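PDB 2CV8: tRNA-splicing endonuclease from Sulfolobus tokodaii, which probably removes introns from precursor tRNAs by cutting at both splice sites, leaving 2',3'-cyclic phosphate and 5'-hydroxyl ends. Local coordinates for residues R70-F73 and E74-Y77; P36-A39 and E40-N43. All coordinates share one frame; numbering follows the deposited sequence.

Overall arrangement
Both contacts are local, each a bend of continuous chain in the N-terminal part of the protein, and neither nests in nor crosses the other. From the N terminus the chain runs through two strands and helix 15-25, makes strand 29-30 and enters a loop. Contact 2 (36-43) is a tight turn inside that loop, packed against helix 15-25 before strand 46-49 begins. After helix 50-58 and the hairpin 63-66/69-71, contact 1 (70-77) turns the edge strand of the mixed sheet that also holds strands 29-30 and 46-49 into helix 73-83, which leads on to helix 87-99. The two lie well apart, their centres 29 Å from each other and their nearest atoms about 20 Å.

Contact 1: R70-F73 and E74-Y77; sequences RLDF and ERLY
Leu-71 and Leu-76 form the close-packed side of this turn from strand 69-71 into helix 73-83, with Leu-71 CB 4.0 Å from Leu-76 CG. Both are buried; Leu-76 also reaches Leu-50 and Val-57 of helix 50-58, so the new helix is seated on its neighbour. Phe-73 and Tyr-77, one helical turn apart, lie alongside each other and point the same way, both with CG anti to the backbone N (chi1 -176° and -171°). Their rings meet obliquely, Phe-73 CZ lying 4.1 Å from Tyr-77 CD1, and both continue onto helix 87-99, where Tyr-77 meets Phe-87 edge-to-face. Along the backbone, Asp-72 O takes Leu-76 N at 2.9 Å and Phe-73 O takes Tyr-77 N at 2.8 Å, the first regular helical bonds.

The other side is polar and exposed. Asp-72 is the N-cap: its OD2 accepts from Arg-75 N at 3.2 Å, met from above the carboxylate plane. Glu-74, bent at chi2 (65°), brings OE1 to the edge of the Phe-73 ring and leaves OE2 3.4 Å from Asp-72 OD1. Arg-75, bent at chi2 and chi3, brings the edge of its guanidinium up to Leu-71 CD1.

Two carboxylates this close at a helix N terminus would probably repel each other if both are ionised, though the helix dipole and the capped N-H of Arg-75 probably offset part of that cost.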
loop_
_atom_site.group_PDB
_atom_site.type_symbol
_atom_site.label_atom_id
_atom_site.label_comp_id
_atom_site.label_asym_id
_atom_site.label_seq_id
_atom_site.Cartn_x
_atom_site.Cartn_y
_atom_site.Cartn_z
ATOM N N ARG B 70 19.199 -23.519 28.116
ATOM C CA ARG B 70 19.253 -23.802 26.692
ATOM C C ARG B 70 17.858 -23.509 26.145
ATOM O O ARG B 70 16.909 -24.241 26.424
ATOM C CB ARG B 70 19.609 -25.274 26.492
ATOM C CG ARG B 70 20.063 -25.674 25.105
ATOM C CD ARG B 70 20.354 -27.173 25.115
ATOM N NE ARG B 70 20.930 -27.679 23.872
ATOM C CZ ARG B 70 21.222 -28.961 23.660
ATOM N NH1 ARG B 70 20.988 -29.863 24.607
ATOM N NH2 ARG B 70 21.750 -29.343 22.503
ATOM N N LEU B 71 17.733 -22.423 25.387
ATOM C CA LEU B 71 16.451 -22.025 24.816
ATOM C C LEU B 71 16.235 -22.620 23.438
ATOM O O LEU B 71 17.034 -22.396 22.532
ATOM C CB LEU B 71 16.365 -20.503 24.712
ATOM C CG LEU B 71 16.256 -19.687 26.002
ATOM C CD1 LEU B 71 15.057 -20.172 26.798
ATOM C CD2 LEU B 71 17.519 -19.819 26.815
ATOM N N ASP B 72 15.159 -23.383 23.276
ATOM C CA ASP B 72 14.863 -23.977 21.976
ATOM C C ASP B 72 13.951 -23.048 21.197
ATOM O O ASP B 72 13.635 -21.951 21.660
ATOM C CB ASP B 72 14.205 -25.354 22.130
ATOM C CG ASP B 72 12.905 -25.303 22.900
ATOM O OD1 ASP B 72 12.202 -26.333 22.918
ATOM O OD2 ASP B 72 12.583 -24.247 23.492
ATOM N N PHE B 73 13.528 -23.487 20.017
ATOM C CA PHE B 73 12.655 -22.682 19.159
ATOM C C PHE B 73 11.375 -22.168 19.830
ATOM O O PHE B 73 11.068 -20.984 19.750
ATOM C CB PHE B 73 12.275 -23.478 17.913
ATOM C CG PHE B 73 11.463 -22.699 16.924
ATOM C CD1 PHE B 73 12.076 -21.823 16.043
ATOM C CD2 PHE B 73 10.078 -22.834 16.881
ATOM C CE1 PHE B 73 11.322 -21.093 15.132
ATOM C CE2 PHE B 73 9.316 -22.110 15.977
ATOM C CZ PHE B 73 9.936 -21.237 15.100
ATOM N N GLU B 74 10.629 -23.062 20.475
ATOM C CA GLU B 74 9.384 -22.695 21.141
ATOM C C GLU B 74 9.611 -21.581 22.151
ATOM O O GLU B 74 8.846 -20.622 22.208
ATOM C CB GLU B 74 8.778 -23.908 21.856
ATOM C CG GLU B 74 8.314 -25.047 20.945
ATOM C CD GLU B 74 9.452 -25.721 20.190
ATOM O OE1 GLU B 74 9.994 -25.109 19.249
ATOM O OE2 GLU B 74 9.810 -26.866 20.537
ATOM N N ARG B 75 10.663 -21.709 22.952
ATOM C CA ARG B 75 10.964 -20.700 23.964
ATOM C C ARG B 75 11.465 -19.395 23.364
ATOM O O ARG B 75 11.041 -18.313 23.775
ATOM C CB ARG B 75 11.984 -21.247 24.973
ATOM C CG ARG B 75 11.349 -21.947 26.175
ATOM C CD ARG B 75 10.866 -20.931 27.205
ATOM N NE ARG B 75 11.993 -20.260 27.849
ATOM C CZ ARG B 75 11.889 -19.178 28.615
ATOM N NH1 ARG B 75 10.703 -18.629 28.842
ATOM N NH2 ARG B 75 12.974 -18.641 29.151
ATOM N N LEU B 76 12.367 -19.496 22.395
ATOM C CA LEU B 76 12.903 -18.310 21.752
ATOM C C LEU B 76 11.797 -17.559 21.046
ATOM O O LEU B 76 11.695 -16.343 21.170
ATOM C CB LEU B 76 13.995 -18.683 20.757
ATOM C CG LEU B 76 15.401 -18.611 21.338
ATOM C CD1 LEU B 76 16.404 -19.174 20.347
ATOM C CD2 LEU B 76 15.716 -17.159 21.668
ATOM N N TYR B 77 10.969 -18.281 20.301
ATOM C CA TYR B 77 9.865 -17.643 19.596
ATOM C C TYR B 77 9.022 -16.872 20.611
ATOM O O TYR B 77 8.718 -15.695 20.424
ATOM C CB TYR B 77 8.988 -18.683 18.899
ATOM C CG TYR B 77 7.953 -18.077 17.978
ATOM C CD1 TYR B 77 8.254 -17.794 16.648
ATOM C CD2 TYR B 77 6.679 -17.761 18.446
ATOM C CE1 TYR B 77 7.310 -17.211 15.809
ATOM C CE2 TYR B 77 5.730 -17.175 17.618
ATOM C CZ TYR B 77 6.049 -16.902 16.301
ATOM O OH TYR B 77 5.113 -16.301 15.485
#

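Contact 2: P36-A39 and E40-N43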
loop_
_atom_site.group_PDB
_atom_site.type_symbol
_atom_site.label_atom_id
_atom_site.label_comp_id
_atom_site.label_asym_id
_atom_site.label_seq_id
_atom_site.Cartn_x
_atom_site.Cartn_y
_atom_site.Cartn_z
ATOM N N PRO B 36 29.905 -5.258 6.620
ATOM C CA PRO B 36 31.115 -5.884 6.080
ATOM C C PRO B 36 30.940 -6.393 4.647
ATOM O O PRO B 36 29.960 -7.085 4.341
ATOM C CB PRO B 36 31.360 -7.046 7.038
ATOM C CG PRO B 36 30.694 -6.614 8.297
ATOM C CD PRO B 36 29.442 -5.975 7.821
ATOM N N LYS B 37 31.888 -6.058 3.775
ATOM C CA LYS B 37 31.829 -6.534 2.396
ATOM C C LYS B 37 31.858 -8.061 2.482
ATOM O O LYS B 37 31.000 -8.745 1.925
ATOM C CB LYS B 37 33.042 -6.037 1.603
ATOM C CG LYS B 37 33.163 -4.522 1.517
ATOM C CD LYS B 37 34.596 -4.058 1.773
ATOM C CE LYS B 37 35.591 -4.703 0.818
ATOM N NZ LYS B 37 35.378 -4.287 -0.595
ATOM N N SER B 38 32.849 -8.582 3.200
ATOM C CA SER B 38 33.004 -10.024 3.394
ATOM C C SER B 38 33.113 -10.345 4.881
ATOM O O SER B 38 33.361 -9.453 5.699
ATOM C CB SER B 38 34.255 -10.529 2.681
ATOM O OG SER B 38 35.403 -9.820 3.112
ATOM N N ALA B 39 32.918 -11.615 5.232
ATOM C CA ALA B 39 33.017 -12.032 6.627
ATOM C C ALA B 39 34.489 -11.937 7.022
ATOM O O ALA B 39 34.860 -11.985 8.196
ATOM C CB ALA B 39 32.528 -13.459 6.779
ATOM N N GLU B 40 35.316 -11.780 6.002
ATOM C CA GLU B 40 36.748 -11.687 6.153
ATOM C C GLU B 40 37.138 -10.455 6.971
ATOM O O GLU B 40 38.121 -10.479 7.715
ATOM C CB GLU B 40 37.362 -11.661 4.750
ATOM C CG GLU B 40 38.794 -12.119 4.646
ATOM C CD GLU B 40 39.079 -13.355 5.452
ATOM O OE1 GLU B 40 39.298 -13.221 6.677
ATOM O OE2 GLU B 40 39.083 -14.458 4.867
ATOM N N GLU B 41 36.365 -9.382 6.858
ATOM C CA GLU B 41 36.682 -8.169 7.612
ATOM C C GLU B 41 35.968 -8.037 8.961
ATOM O O GLU B 41 35.922 -6.954 9.536
ATOM C CB GLU B 41 36.429 -6.920 6.743
ATOM C CG GLU B 41 35.125 -6.916 5.956
ATOM C CD GLU B 41 35.078 -5.808 4.901
ATOM O OE1 GLU B 41 35.181 -4.618 5.274
ATOM O OE2 GLU B 41 34.939 -6.136 3.698
ATOM N N ILE B 42 35.429 -9.141 9.469
ATOM C CA ILE B 42 34.732 -9.143 10.756
ATOM C C ILE B 42 35.695 -9.554 11.868
ATOM O O ILE B 42 36.300 -10.628 11.807
ATOM C CB ILE B 42 33.521 -10.136 10.761
ATOM C CG1 ILE B 42 32.444 -9.663 9.781
ATOM C CG2 ILE B 42 32.942 -10.256 12.179
ATOM C CD1 ILE B 42 31.242 -10.601 9.665
ATOM N N ASN B 43 35.830 -8.707 12.883
ATOM C CA ASN B 43 36.725 -8.991 14.002
ATOM C C ASN B 43 36.051 -8.751 15.331
ATOM O O ASN B 43 36.673 -8.868 16.381
ATOM C CB ASN B 43 37.974 -8.122 13.935
ATOM C CG ASN B 43 38.840 -8.453 12.752
ATOM O OD1 ASN B 43 38.570 -8.027 11.625
ATOM N ND2 ASN B 43 39.888 -9.235 12.992
#
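The carboxylate of Glu-41 is the flat group here, and it reaches back to the backbone N atoms of Lys-37 and Ser-38. Its OE2 accepts from Ser-38 N at 3.3 Å and, weakly, from Lys-37 N, but OE2 sits too near the Lys-37 side chain in the model, so both bonds are doubtful in detail. Glu-41 CG stands between its backbone N and carbonyl carbon (chi1 45°), and from there the chain extends back past Ser-38 O toward Lys-37. Pro-36, an apolar ring, touches with CB and CG: CB lies 3.9 Å from Glu-41 CG, and CG meets Ile-42 CG1 at 3.8 Å, the Pro-36 and Ile-42 side chains slanting past each other.

Two backbone bonds close the bend: Glu-41 N to Ser-38 O and Ile-42 N to Ala-39 O, each 3.2 Å long. The side chains of Ala-39 and Ile-42 touch Tyr-22 of helix 15-25, and the hydroxyl of Tyr-22 is hydrogen-bonded to Pro-36 O.

Two successive bonds from residue i+3 back to i make a short 3-10 turn, with Ala-39 and Glu-40 in 3-10 conformation, set in the loop between strands 29-30 and 46-49 of the N-terminal domain.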